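Local coordinates for protein alkane monooxygenase (PDB 3B9O) that is a luciferase-like monooxygenase built on a TIM-barrel fold and holds a bound flavin mononucleotide, at residues A43-L46 with E47-K50; P356-V359 with A360-Q364; Q379-S382 with P383-V387; E396-R400 with G401-V405; T411-E414 with K415-K419. All coordinates share one frame; numbering follows the deposited sequence.

Interaction 1: A43-L46 with E47-K50; sequences AQLL and EKGK
Lys48 runs outward alongside the last turn of helix 36-48, its base close to Gln44 and Leu45, where a Schellman motif brings this helix of the barrel to its end. Its CB is packed into that turn: Lys48 CB is 3.4 Å from Leu45 O and nearly as close to Gln44 O. With CG anti to the backbone N (chi1 160°), the chain keeps alongside Leu45, Lys48 CG lying 4.2 Å from Leu45 O. Past a bend at chi3, Lys48 CE makes a loose touch with Leu45 CD1 at 4.3 Å, and NZ continues beyond the turn. The main chain beneath is regular, with Lys48 N bonded to Gln44 O at 3.0 Å and nearly straight, and Gly49 N bonded to Leu45 O. Glu47 starts 3.6 Å from Ala43 O at its CB, but its carboxylate serves another part of the fold, accepting from the backbone nitrogens of Lys97, His98 and Leu99. Leu45 and Leu46 meanwhile pack on Phe386 of helix 384-399. The helix closes at Lys50, whose positive phi of 60° turns the chain: Phe51 N returns to Leu46 O, and Lys50 N reaches Glu47 O at 3.0 Å.

Interaction 2: P356-V359 with A360-Q364; sequences PKKV and ADEMQ
Lys357 folds over Asp361 one turn further on, an i to i+4 salt bridge in the first turns of helix 356-370 on the outside of the barrel. The lysine runs extended to CE and bends only at its last torsion (chi4 -73°), which swings NZ back onto the carboxylate. Lys357 NZ meets Asp361 OD2 at 2.6 Å on the syn lone pair, while Lys357 CG lies 3.7 Å from the same oxygen, OD2 of Asp361. A water accepts from NZ and donates to Asp361 OD1, tying the ammonium to both oxygens. Lys358 and Glu362 repeat the spacing without the bridge: Lys358 CE touches Glu362 OE1 at 3.2 Å, but Lys358 NZ stays 4.0 Å from Glu362 OE1. Their polar ends have other partners, NZ on Val353 O and OE2 on Ser352 OG, both in strand 350-354. A second water accepts from Lys358 NZ and makes a weak bond to Glu362 OE2. On the barrel side, Val359 and Met363 lie side by side, pointing the same way against strand 276-285, where Val283 and Ile281 receive them. Here Val359 CG1 rests 3.8 Å from Met363 SD.

Interaction 3: Q379-S382 with P383-V387; sequences QYVS and PGTFV
The turn that leads from barrel strand 374-378 into helix 384-399 is a beta-alpha loop of the TIM barrel, and its first side chain, Gln379, is about 13 Å from the bound flavin mononucleotide. The chain reaches the helix through a cis peptide bond between Ser382 and Pro383, with Pro383 at the N-cap position. The polar centre is Val381 O. Thr385 N donates to Val381 O at 3.0 Å with a nearly straight N-H, although it stands above the carbonyl plane, 37° out of it. The side chain of Val381 packs against the turn: CG1 occupies the place between the backbone N and the carbonyl carbon (chi1 70°), bringing Val381 CG1 to 3.8 Å from Gly384 CA. Gln379 reaches across to the first helical turn, where its CG lies over one face of the Phe386 ring, offset toward the rim, in a CH-pi contact of 3.7 Å from Gln379 CG to the ring centroid. The amide beyond is stacked on the ring, though its modelled closeness is doubtful. Phe386 also packs on Leu42 of helix 36-48. Thr385 points its CB toward the loop, and its CG2 lies against Tyr380 N and Val381 N, two buried nitrogens without a partner in the model. Farther out, Tyr380 OH bonds Leu344 O and Ser382 OG bonds Arg30. A single water completes the join of loop and helix, donating to Val381 O at 2.7 Å and accepting from Phe386 N at 2.9 Å.

Interaction 4: E396-R400 with G401-V405; sequences ELQKR and GLYRV
Leu397 meets two side chains, Leu402 and Tyr403, that follow the Schellman motif ending helix 384-399. Against Leu402 it lies at about a right angle, the ends meeting at 4.2 Å between Leu397 CD1 and Leu402 CD1. Against Tyr403 it slants, touching low down with Leu397 CB 3.5 Å from Tyr403 CB. The tyrosine ring, its CG anti to the backbone N (chi1 -175°), takes Gln398 at its edge: Gln398 CG lies near the ring plane, 3.9 Å from Tyr403 CD2. The ring's hydroxyl goes on to Gly49 O. Gly401, with positive phi, makes this return possible: Leu402 N bonds Leu397 O at 2.9 Å and Gly401 N bonds Gln398 O at 3.1 Å, the latter from well above the carbonyl plane. A water donates to both Gln398 O and Tyr403 O. Leu402 also turns its CD1 to the aliphatic part of Arg400, 3.5 Å from Arg400 CD. The guanidinium beyond holds Glu396 side-on, NE and NH2 both converging in its plane on OE2, with Arg400 NH2 to Glu396 OE2 at 2.9 Å. Lys399 NZ reaches OE1 from above the carboxylate plane. Arg400 NH1 turns to Asp361 of helix 356-370. Two cations on one carboxylate would probably favour its ionised form, and sharing Arg400 between two acids ties this helix end to its neighbour.

Interaction 5: T411-E414 with K415-K419; sequences TYRE and KLFGK
Glu414 OE1 is gripped twice by Thr411, the N-cap just before its helix: Thr411 N donates to it at 2.9 Å, and Thr411 OG1 donates to Glu414 OE1 at 2.8 Å on the anti lone pair. Glu414 N answers with a bond to Thr411 OG1, completing a capping box at the N-terminus of the short helix 412-417. The other oxygen, OE2, takes the backbone N of Gly420. Across the turn, Leu416 puts CD1 over one face of the Tyr412 ring, 3.9 Å from Leu416 CD1 to the ring centroid and only 17° off the normal, a CH-pi contact. Tyr412 is turned for it by a first torsion that sets CG anti to the backbone N (chi1 -177°). Arg413 O bonds Phe417 N at 2.8 Å and also lies near the plane of the Phe417 ring, at its edge. The Arg413 chain touches that ring as well, its CG 3.9 Å from Phe417 CD1. The helix ends where Gly418, with positive phi, bonds its N to Glu414 O at 2.8 Å. Lys415 runs back over Thr411 O, and its NZ binds Glu408 O and Gly410 O. Arg413 is salt-bridged to Glu242, and Tyr412 OH bonds Tyr225 OH of strand 223-227. Tyr412 and Leu416 thus lie against the barrel, on Val223 of that strand and on Asn8 and His6 of strand 6-12.

In the fold
The five contacts follow one another along the chain without overlap, all at turns or ends of helices around one parallel barrel. Interactions 3 and 4 mark the two ends of helix 384-399, their centres 21 Å apart, and the helices of interactions 1 and 2 flank it. Interaction 1 touches interaction 3 through Leu45 and Val387 (centres 13 Å apart) and interaction 4 through Lys50 O and Arg404. Interactions 2 and 4, with centres only 11 Å apart, meet at Arg400. Interaction 5 stands apart, touching none of the others, on the helix that follows 384-399 in the chain. Helix 384-399 therefore links four of the five local contacts on the barrel's outer layer.

Interaction 1: A43-L46 with E47-K50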
loop_
_atom_site.group_PDB
_atom_site.type_symbol
_atom_site.label_atom_id
_atom_site.label_comp_id
_atom_site.label_asym_id
_atom_site.label_seq_id
_atom_site.Cartn_x
_atom_site.Cartn_y
_atom_site.Cartn_z
ATOM N N ALA A 43 0.923 -8.646 -13.538
ATOM C CA ALA A 43 1.593 -9.489 -12.557
ATOM C C ALA A 43 2.784 -10.189 -13.220
ATOM O O ALA A 43 3.890 -10.209 -12.669
ATOM C CB ALA A 43 0.602 -10.535 -11.965
ATOM N N GLN A 44 2.561 -10.692 -14.437
ATOM C CA GLN A 44 3.611 -11.371 -15.177
ATOM C C GLN A 44 4.771 -10.423 -15.526
ATOM O O GLN A 44 5.945 -10.796 -15.390
ATOM C CB GLN A 44 3.052 -12.039 -16.448
ATOM C CG GLN A 44 2.243 -13.330 -16.167
ATOM C CD GLN A 44 1.495 -13.797 -17.417
ATOM O OE1 GLN A 44 0.724 -13.046 -18.058
ATOM N NE2 GLN A 44 1.747 -15.023 -17.792
ATOM N N LEU A 45 4.421 -9.234 -16.017
ATOM C CA LEU A 45 5.415 -8.158 -16.279
ATOM C C LEU A 45 6.244 -7.864 -15.003
ATOM O O LEU A 45 7.490 -7.818 -15.043
ATOM C CB LEU A 45 4.728 -6.881 -16.805
ATOM C CG LEU A 45 5.640 -5.642 -16.836
ATOM C CD1 LEU A 45 6.739 -5.816 -17.885
ATOM C CD2 LEU A 45 4.799 -4.404 -17.132
ATOM N N LEU A 46 5.572 -7.671 -13.864
ATOM C CA LEU A 46 6.265 -7.246 -12.639
ATOM C C LEU A 46 7.220 -8.337 -12.151
ATOM O O LEU A 46 8.294 -8.043 -11.626
ATOM C CB LEU A 46 5.251 -6.867 -11.528
ATOM C CG LEU A 46 4.385 -5.656 -11.927
ATOM C CD1 LEU A 46 3.432 -5.299 -10.802
ATOM C CD2 LEU A 46 5.233 -4.433 -12.319
ATOM N N GLU A 47 6.793 -9.592 -12.278
ATOM C CA GLU A 47 7.644 -10.712 -11.888
ATOM C C GLU A 47 8.851 -10.822 -12.814
ATOM O O GLU A 47 9.948 -11.053 -12.337
ATOM C CB GLU A 47 6.848 -12.017 -11.844
ATOM C CG GLU A 47 7.692 -13.198 -11.426
ATOM C CD GLU A 47 6.896 -14.244 -10.690
ATOM O OE1 GLU A 47 6.571 -15.296 -11.284
ATOM O OE2 GLU A 47 6.579 -14.001 -9.535
ATOM N N LYS A 48 8.652 -10.632 -14.129
ATOM C CA LYS A 48 9.766 -10.496 -15.064
ATOM C C LYS A 48 10.773 -9.396 -14.600
ATOM O O LYS A 48 11.990 -9.620 -14.632
ATOM C CB LYS A 48 9.270 -10.292 -16.521
ATOM C CG LYS A 48 10.305 -9.683 -17.460
ATOM C CD LYS A 48 9.694 -9.305 -18.863
ATOM C CE LYS A 48 10.219 -7.924 -19.373
ATOM N NZ LYS A 48 10.022 -7.707 -20.889
ATOM N N GLY A 49 10.277 -8.234 -14.170
ATOM C CA GLY A 49 11.134 -7.187 -13.611
ATOM C C GLY A 49 11.633 -7.364 -12.185
ATOM O O GLY A 49 12.210 -6.429 -11.617
ATOM N N LYS A 50 11.373 -8.535 -11.587
ATOM C CA LYS A 50 11.768 -8.900 -10.193
ATOM C C LYS A 50 11.205 -7.997 -9.089
ATOM O O LYS A 50 11.787 -7.925 -8.002
ATOM C CB LYS A 50 13.311 -9.059 -10.017
ATOM C CG LYS A 50 13.987 -9.745 -11.189
ATOM C CD LYS A 50 13.636 -11.212 -11.262
ATOM C CE LYS A 50 14.238 -11.815 -12.537
ATOM N NZ LYS A 50 13.892 -13.251 -12.605
#

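Interaction 2: P356-V359 with A360-Q364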
loop_
_atom_site.group_PDB
_atom_site.type_symbol
_atom_site.label_atom_id
_atom_site.label_comp_id
_atom_site.label_asym_id
_atom_site.label_seq_id
_atom_site.Cartn_x
_atom_site.Cartn_y
_atom_site.Cartn_z
ATOM N N PRO A 356 18.831 6.075 -17.044
ATOM C CA PRO A 356 18.853 5.106 -15.939
ATOM C C PRO A 356 19.946 5.347 -14.905
ATOM O O PRO A 356 19.715 5.044 -13.740
ATOM C CB PRO A 356 19.112 3.768 -16.620
ATOM C CG PRO A 356 18.733 3.975 -18.074
ATOM C CD PRO A 356 18.956 5.422 -18.361
ATOM N N LYS A 357 21.119 5.838 -15.323
ATOM C CA LYS A 357 22.164 6.145 -14.361
ATOM C C LYS A 357 21.658 7.180 -13.365
ATOM O O LYS A 357 21.793 6.977 -12.141
ATOM C CB LYS A 357 23.498 6.601 -14.985
ATOM C CG LYS A 357 24.626 6.691 -13.874
ATOM C CD LYS A 357 25.913 7.338 -14.365
ATOM C CE LYS A 357 26.879 7.522 -13.171
ATOM N NZ LYS A 357 26.370 8.651 -12.295
ATOM N N LYS A 358 21.065 8.251 -13.877
ATOM C CA LYS A 358 20.490 9.313 -13.016
ATOM C C LYS A 358 19.383 8.802 -12.091
ATOM O O LYS A 358 19.385 9.112 -10.883
ATOM C CB LYS A 358 19.959 10.495 -13.833
ATOM C CG LYS A 358 19.289 11.567 -12.959
ATOM C CD LYS A 358 19.072 12.867 -13.680
ATOM C CE LYS A 358 18.318 13.817 -12.733
ATOM N NZ LYS A 358 17.309 14.622 -13.429
ATOM N N VAL A 359 18.424 8.061 -12.639
ATOM C CA VAL A 359 17.303 7.556 -11.786
ATOM C C VAL A 359 17.857 6.729 -10.633
ATOM O O VAL A 359 17.458 6.863 -9.463
ATOM C CB VAL A 359 16.278 6.717 -12.635
ATOM C CG1 VAL A 359 15.185 6.045 -11.763
ATOM C CG2 VAL A 359 15.650 7.600 -13.729
ATOM N N ALA A 360 18.757 5.829 -10.977
ATOM C CA ALA A 360 19.386 4.972 -10.010
ATOM C C ALA A 360 20.173 5.756 -8.952
ATOM O O ALA A 360 20.109 5.443 -7.724
ATOM C CB ALA A 360 20.302 3.966 -10.739
ATOM N N ASP A 361 20.953 6.737 -9.428
ATOM C CA ASP A 361 21.644 7.686 -8.508
ATOM C C ASP A 361 20.701 8.332 -7.479
ATOM O O ASP A 361 20.991 8.356 -6.261
ATOM C CB ASP A 361 22.409 8.787 -9.285
ATOM C CG ASP A 361 23.636 8.254 -10.018
ATOM O OD1 ASP A 361 24.115 7.156 -9.679
ATOM O OD2 ASP A 361 24.131 8.926 -10.962
ATOM N N GLU A 362 19.575 8.831 -7.971
ATOM C CA GLU A 362 18.600 9.522 -7.107
ATOM C C GLU A 362 17.898 8.568 -6.173
ATOM O O GLU A 362 17.698 8.884 -5.004
ATOM C CB GLU A 362 17.617 10.353 -7.944
ATOM C CG GLU A 362 18.383 11.436 -8.693
ATOM C CD GLU A 362 17.499 12.400 -9.445
ATOM O OE1 GLU A 362 17.919 13.578 -9.568
ATOM O OE2 GLU A 362 16.403 12.010 -9.916
ATOM N N MET A 363 17.574 7.374 -6.669
ATOM C CA MET A 363 17.042 6.320 -5.800
ATOM C C MET A 363 18.016 5.944 -4.719
ATOM O O MET A 363 17.662 5.861 -3.540
ATOM C CB MET A 363 16.647 5.113 -6.626
ATOM C CG MET A 363 15.454 5.421 -7.604
ATOM S SD MET A 363 15.049 3.940 -8.587
ATOM C CE MET A 363 14.470 2.815 -7.337
ATOM N N GLN A 364 19.253 5.719 -5.129
ATOM C CA GLN A 364 20.319 5.346 -4.219
ATOM C C GLN A 364 20.553 6.446 -3.156
ATOM O O GLN A 364 20.777 6.137 -1.984
ATOM C CB GLN A 364 21.583 4.979 -5.020
ATOM C CG GLN A 364 22.835 4.702 -4.152
ATOM C CD GLN A 364 24.040 4.339 -4.980
ATOM O OE1 GLN A 364 24.055 4.498 -6.216
ATOM N NE2 GLN A 364 25.080 3.868 -4.309
HETATM O O HOH W 1 26.778 7.198 -9.940
HETATM O O HOH W 2 14.842 14.289 -11.820
#

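Interaction 3: Q379-S382 with P383-V387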
loop_
_atom_site.group_PDB
_atom_site.type_symbol
_atom_site.label_atom_id
_atom_site.label_comp_id
_atom_site.label_asym_id
_atom_site.label_seq_id
_atom_site.Cartn_x
_atom_site.Cartn_y
_atom_site.Cartn_z
ATOM N N GLN A 379 2.713 5.343 -11.159
ATOM C CA GLN A 379 2.566 5.355 -12.619
ATOM C C GLN A 379 2.061 6.690 -13.178
ATOM O O GLN A 379 1.168 7.295 -12.613
ATOM C CB GLN A 379 1.587 4.264 -13.045
ATOM C CG GLN A 379 2.004 2.845 -12.613
ATOM C CD GLN A 379 0.930 1.837 -12.987
ATOM O OE1 GLN A 379 0.153 1.404 -12.135
ATOM N NE2 GLN A 379 0.857 1.490 -14.252
ATOM N N TYR A 380 2.632 7.114 -14.298
ATOM C CA TYR A 380 2.037 8.159 -15.118
ATOM C C TYR A 380 1.258 7.542 -16.276
ATOM O O TYR A 380 0.253 8.097 -16.710
ATOM C CB TYR A 380 3.102 9.078 -15.716
ATOM C CG TYR A 380 3.749 10.031 -14.751
ATOM C CD1 TYR A 380 2.999 10.962 -14.036
ATOM C CD2 TYR A 380 5.131 10.052 -14.604
ATOM C CE1 TYR A 380 3.613 11.878 -13.142
ATOM C CE2 TYR A 380 5.756 10.959 -13.725
ATOM C CZ TYR A 380 4.979 11.872 -13.004
ATOM O OH TYR A 380 5.581 12.755 -12.123
ATOM N N VAL A 381 1.761 6.419 -16.800
ATOM C CA VAL A 381 1.065 5.712 -17.871
ATOM C C VAL A 381 1.192 4.212 -17.634
ATOM O O VAL A 381 2.213 3.745 -17.113
ATOM C CB VAL A 381 1.571 6.204 -19.314
ATOM C CG1 VAL A 381 2.992 5.755 -19.591
ATOM C CG2 VAL A 381 0.676 5.728 -20.393
ATOM N N SER A 382 0.132 3.476 -17.957
ATOM C CA SER A 382 0.127 2.012 -17.897
ATOM C C SER A 382 0.116 1.387 -19.302
ATOM O O SER A 382 -0.766 1.665 -20.094
ATOM C CB SER A 382 -1.105 1.536 -17.135
ATOM O OG SER A 382 -1.136 2.142 -15.849
ATOM N N PRO A 383 1.030 0.445 -19.571
ATOM C CA PRO A 383 2.102 -0.056 -18.715
ATOM C C PRO A 383 3.461 0.631 -18.908
ATOM O O PRO A 383 4.449 0.137 -18.379
ATOM C CB PRO A 383 2.215 -1.524 -19.168
ATOM C CG PRO A 383 1.977 -1.421 -20.649
ATOM C CD PRO A 383 0.917 -0.341 -20.810
ATOM N N GLY A 384 3.496 1.746 -19.643
ATOM C CA GLY A 384 4.733 2.416 -19.998
ATOM C C GLY A 384 5.649 2.728 -18.812
ATOM O O GLY A 384 6.858 2.457 -18.871
ATOM N N THR A 385 5.135 3.312 -17.730
ATOM C CA THR A 385 6.115 3.561 -16.634
ATOM C C THR A 385 6.793 2.296 -16.132
ATOM O O THR A 385 7.998 2.282 -15.989
ATOM C CB THR A 385 5.753 4.624 -15.516
ATOM O OG1 THR A 385 6.072 4.231 -14.138
ATOM C CG2 THR A 385 4.536 5.282 -15.694
ATOM N N PHE A 386 6.023 1.237 -15.897
ATOM C CA PHE A 386 6.608 -0.015 -15.408
ATOM C C PHE A 386 7.539 -0.649 -16.461
ATOM O O PHE A 386 8.632 -1.136 -16.139
ATOM C CB PHE A 386 5.506 -1.004 -14.998
ATOM C CG PHE A 386 4.712 -0.598 -13.764
ATOM C CD1 PHE A 386 3.408 -1.054 -13.609
ATOM C CD2 PHE A 386 5.279 0.169 -12.732
ATOM C CE1 PHE A 386 2.667 -0.760 -12.453
ATOM C CE2 PHE A 386 4.520 0.527 -11.587
ATOM C CZ PHE A 386 3.223 0.048 -11.435
ATOM N N VAL A 387 7.099 -0.673 -17.720
ATOM C CA VAL A 387 7.912 -1.232 -18.810
ATOM C C VAL A 387 9.274 -0.507 -18.959
ATOM O O VAL A 387 10.325 -1.140 -19.014
ATOM C CB VAL A 387 7.127 -1.193 -20.179
ATOM C CG1 VAL A 387 8.085 -1.511 -21.375
ATOM C CG2 VAL A 387 5.929 -2.179 -20.143
HETATM O O HOH W 3 3.110 1.568 -15.873
#

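Interaction 4: E396-R400 with G401-V405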
loop_
_atom_site.group_PDB
_atom_site.type_symbol
_atom_site.label_atom_id
_atom_site.label_comp_id
_atom_site.label_asym_id
_atom_site.label_seq_id
_atom_site.Cartn_x
_atom_site.Cartn_y
_atom_site.Cartn_z
ATOM N N GLU A 396 20.411 -1.373 -14.637
ATOM C CA GLU A 396 21.322 -0.403 -14.021
ATOM C C GLU A 396 21.433 -0.622 -12.498
ATOM O O GLU A 396 22.525 -0.661 -11.941
ATOM C CB GLU A 396 20.834 1.014 -14.320
ATOM C CG GLU A 396 21.662 2.137 -13.623
ATOM C CD GLU A 396 23.042 2.340 -14.251
ATOM O OE1 GLU A 396 23.265 1.893 -15.415
ATOM O OE2 GLU A 396 23.886 2.957 -13.562
ATOM N N LEU A 397 20.295 -0.750 -11.836
ATOM C CA LEU A 397 20.258 -1.091 -10.420
ATOM C C LEU A 397 20.939 -2.437 -10.133
ATOM O O LEU A 397 21.649 -2.571 -9.139
ATOM C CB LEU A 397 18.794 -1.169 -9.945
ATOM C CG LEU A 397 18.086 -0.028 -9.232
ATOM C CD1 LEU A 397 18.830 1.294 -9.127
ATOM C CD2 LEU A 397 16.568 0.075 -9.561
ATOM N N GLN A 398 20.660 -3.441 -10.965
ATOM C CA GLN A 398 21.224 -4.802 -10.791
ATOM C C GLN A 398 22.764 -4.849 -10.903
ATOM O O GLN A 398 23.442 -5.437 -10.057
ATOM C CB GLN A 398 20.598 -5.778 -11.793
ATOM C CG GLN A 398 19.137 -6.122 -11.468
ATOM C CD GLN A 398 18.417 -6.937 -12.547
ATOM O OE1 GLN A 398 17.527 -7.751 -12.221
ATOM N NE2 GLN A 398 18.760 -6.722 -13.806
ATOM N N LYS A 399 23.298 -4.184 -11.930
ATOM C CA LYS A 399 24.748 -4.098 -12.167
ATOM C C LYS A 399 25.461 -3.450 -10.962
ATOM O O LYS A 399 26.592 -3.802 -10.613
ATOM C CB LYS A 399 25.001 -3.356 -13.484
ATOM C CG LYS A 399 26.199 -2.445 -13.509
ATOM C CD LYS A 399 25.833 -1.025 -13.979
ATOM C CE LYS A 399 25.827 -0.896 -15.503
ATOM N NZ LYS A 399 25.834 0.560 -15.901
ATOM N N ARG A 400 24.781 -2.523 -10.304
ATOM C CA ARG A 400 25.341 -1.820 -9.157
ATOM C C ARG A 400 25.178 -2.500 -7.804
ATOM O O ARG A 400 25.600 -1.940 -6.775
ATOM C CB ARG A 400 24.670 -0.471 -9.036
ATOM C CG ARG A 400 24.997 0.493 -10.085
ATOM C CD ARG A 400 24.469 1.766 -9.486
ATOM N NE ARG A 400 24.200 2.720 -10.502
ATOM C CZ ARG A 400 23.840 3.967 -10.274
ATOM N NH1 ARG A 400 23.731 4.460 -9.039
ATOM N NH2 ARG A 400 23.604 4.708 -11.311
ATOM N N GLY A 401 24.552 -3.672 -7.783
ATOM C CA GLY A 401 24.263 -4.363 -6.528
ATOM C C GLY A 401 23.111 -3.771 -5.725
ATOM O O GLY A 401 23.002 -4.039 -4.527
ATOM N N LEU A 402 22.247 -2.990 -6.376
ATOM C CA LEU A 402 21.202 -2.224 -5.657
ATOM C C LEU A 402 19.793 -2.844 -5.752
ATOM O O LEU A 402 18.797 -2.267 -5.286
ATOM C CB LEU A 402 21.148 -0.803 -6.214
ATOM C CG LEU A 402 22.345 0.105 -5.864
ATOM C CD1 LEU A 402 22.272 1.300 -6.799
ATOM C CD2 LEU A 402 22.328 0.537 -4.405
ATOM N N TYR A 403 19.694 -3.995 -6.416
ATOM C CA TYR A 403 18.388 -4.566 -6.725
ATOM C C TYR A 403 18.583 -6.002 -7.123
ATOM O O TYR A 403 19.521 -6.312 -7.822
ATOM C CB TYR A 403 17.749 -3.834 -7.894
ATOM C CG TYR A 403 16.330 -4.226 -8.288
ATOM C CD1 TYR A 403 15.231 -3.916 -7.457
ATOM C CD2 TYR A 403 16.063 -4.829 -9.536
ATOM C CE1 TYR A 403 13.909 -4.249 -7.836
ATOM C CE2 TYR A 403 14.754 -5.150 -9.930
ATOM C CZ TYR A 403 13.675 -4.821 -9.090
ATOM O OH TYR A 403 12.368 -5.112 -9.469
ATOM N N ARG A 404 17.644 -6.848 -6.711
ATOM C CA ARG A 404 17.809 -8.302 -6.841
ATOM C C ARG A 404 17.941 -8.699 -8.295
ATOM O O ARG A 404 17.227 -8.188 -9.152
ATOM C CB ARG A 404 16.629 -9.039 -6.175
ATOM C CG ARG A 404 15.263 -8.952 -6.928
ATOM C CD ARG A 404 14.196 -9.931 -6.282
ATOM N NE ARG A 404 14.086 -9.509 -4.889
ATOM C CZ ARG A 404 13.381 -8.453 -4.484
ATOM N NH1 ARG A 404 12.655 -7.755 -5.366
ATOM N NH2 ARG A 404 13.417 -8.093 -3.201
ATOM N N VAL A 405 18.845 -9.617 -8.576
ATOM C CA VAL A 405 18.870 -10.163 -9.918
ATOM C C VAL A 405 17.890 -11.312 -10.073
ATOM O O VAL A 405 17.435 -11.596 -11.189
ATOM C CB VAL A 405 20.296 -10.458 -10.482
ATOM C CG1 VAL A 405 21.348 -9.513 -9.873
ATOM C CG2 VAL A 405 20.665 -11.834 -10.331
HETATM O O HOH W 4 22.155 -6.273 -7.640
#

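Interaction 5: T411-E414 with K415-K419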
loop_
_atom_site.group_PDB
_atom_site.type_symbol
_atom_site.label_atom_id
_atom_site.label_comp_id
_atom_site.label_asym_id
_atom_site.label_seq_id
_atom_site.Cartn_x
_atom_site.Cartn_y
_atom_site.Cartn_z
ATOM N N THR A 411 8.197 -17.098 1.770
ATOM C CA THR A 411 7.085 -16.163 1.904
ATOM C C THR A 411 7.531 -14.703 1.645
ATOM O O THR A 411 8.738 -14.372 1.607
ATOM C CB THR A 411 6.511 -16.258 3.339
ATOM O OG1 THR A 411 7.551 -15.936 4.258
ATOM C CG2 THR A 411 5.996 -17.658 3.654
ATOM N N TYR A 412 6.559 -13.818 1.469
ATOM C CA TYR A 412 6.880 -12.393 1.333
ATOM C C TYR A 412 7.602 -11.875 2.595
ATOM O O TYR A 412 8.578 -11.105 2.490
ATOM C CB TYR A 412 5.585 -11.599 1.043
ATOM C CG TYR A 412 5.781 -10.114 0.815
ATOM C CD1 TYR A 412 6.912 -9.621 0.139
ATOM C CD2 TYR A 412 4.811 -9.196 1.236
ATOM C CE1 TYR A 412 7.100 -8.230 -0.053
ATOM C CE2 TYR A 412 4.968 -7.793 1.005
ATOM C CZ TYR A 412 6.107 -7.335 0.358
ATOM O OH TYR A 412 6.279 -5.982 0.149
ATOM N N ARG A 413 7.163 -12.282 3.784
ATOM C CA ARG A 413 7.878 -11.811 4.988
ATOM C C ARG A 413 9.372 -12.210 4.956
ATOM O O ARG A 413 10.258 -11.441 5.373
ATOM C CB ARG A 413 7.196 -12.245 6.302
ATOM C CG ARG A 413 7.946 -11.736 7.588
ATOM C CD ARG A 413 7.020 -11.154 8.655
ATOM N NE ARG A 413 5.993 -12.085 8.819
ATOM C CZ ARG A 413 4.659 -11.981 8.817
ATOM N NH1 ARG A 413 3.885 -10.891 8.863
ATOM N NH2 ARG A 413 4.099 -13.150 8.866
ATOM N N GLU A 414 9.648 -13.395 4.436
ATOM C CA GLU A 414 11.054 -13.840 4.296
ATOM C C GLU A 414 11.841 -13.048 3.239
ATOM O O GLU A 414 13.025 -12.749 3.450
ATOM C CB GLU A 414 11.094 -15.325 4.016
ATOM C CG GLU A 414 10.724 -16.175 5.226
ATOM C CD GLU A 414 10.499 -17.618 4.835
ATOM O OE1 GLU A 414 9.477 -17.924 4.195
ATOM O OE2 GLU A 414 11.374 -18.444 5.162
ATOM N N LYS A 415 11.179 -12.670 2.143
ATOM C CA LYS A 415 11.767 -11.800 1.115
ATOM C C LYS A 415 12.136 -10.439 1.707
ATOM O O LYS A 415 13.112 -9.790 1.268
ATOM C CB LYS A 415 10.830 -11.661 -0.100
ATOM C CG LYS A 415 10.773 -12.959 -0.890
ATOM C CD LYS A 415 9.428 -13.153 -1.605
ATOM C CE LYS A 415 9.593 -14.071 -2.867
ATOM N NZ LYS A 415 9.812 -15.458 -2.473
ATOM N N LEU A 416 11.398 -10.040 2.739
ATOM C CA LEU A 416 11.628 -8.746 3.388
ATOM C C LEU A 416 12.645 -8.840 4.550
ATOM O O LEU A 416 13.505 -7.980 4.677
ATOM C CB LEU A 416 10.309 -8.138 3.919
ATOM C CG LEU A 416 9.285 -7.549 2.935
ATOM C CD1 LEU A 416 7.936 -7.330 3.619
ATOM C CD2 LEU A 416 9.840 -6.223 2.372
ATOM N N PHE A 417 12.518 -9.867 5.394
ATOM C CA PHE A 417 13.215 -9.914 6.696
ATOM C C PHE A 417 14.185 -11.102 6.825
ATOM O O PHE A 417 14.848 -11.250 7.846
ATOM C CB PHE A 417 12.211 -9.910 7.851
ATOM C CG PHE A 417 11.406 -8.618 7.963
ATOM C CD1 PHE A 417 10.128 -8.538 7.427
ATOM C CD2 PHE A 417 11.957 -7.492 8.548
ATOM C CE1 PHE A 417 9.375 -7.350 7.499
ATOM C CE2 PHE A 417 11.212 -6.274 8.651
ATOM C CZ PHE A 417 9.923 -6.216 8.150
ATOM N N GLY A 418 14.260 -11.949 5.797
ATOM C CA GLY A 418 15.213 -13.056 5.785
ATOM C C GLY A 418 14.616 -14.445 5.877
ATOM O O GLY A 418 13.594 -14.661 6.528
ATOM N N LYS A 419 15.285 -15.396 5.229
ATOM C CA LYS A 419 14.883 -16.810 5.220
ATOM C C LYS A 419 14.662 -17.273 6.659
ATOM O O LYS A 419 15.471 -16.939 7.522
ATOM C CB LYS A 419 15.976 -17.662 4.545
ATOM C CG LYS A 419 15.525 -19.049 4.097
ATOM C CD LYS A 419 16.034 -19.356 2.659
ATOM C CE LYS A 419 15.549 -20.726 2.146
ATOM N NZ LYS A 419 14.231 -21.161 2.786
#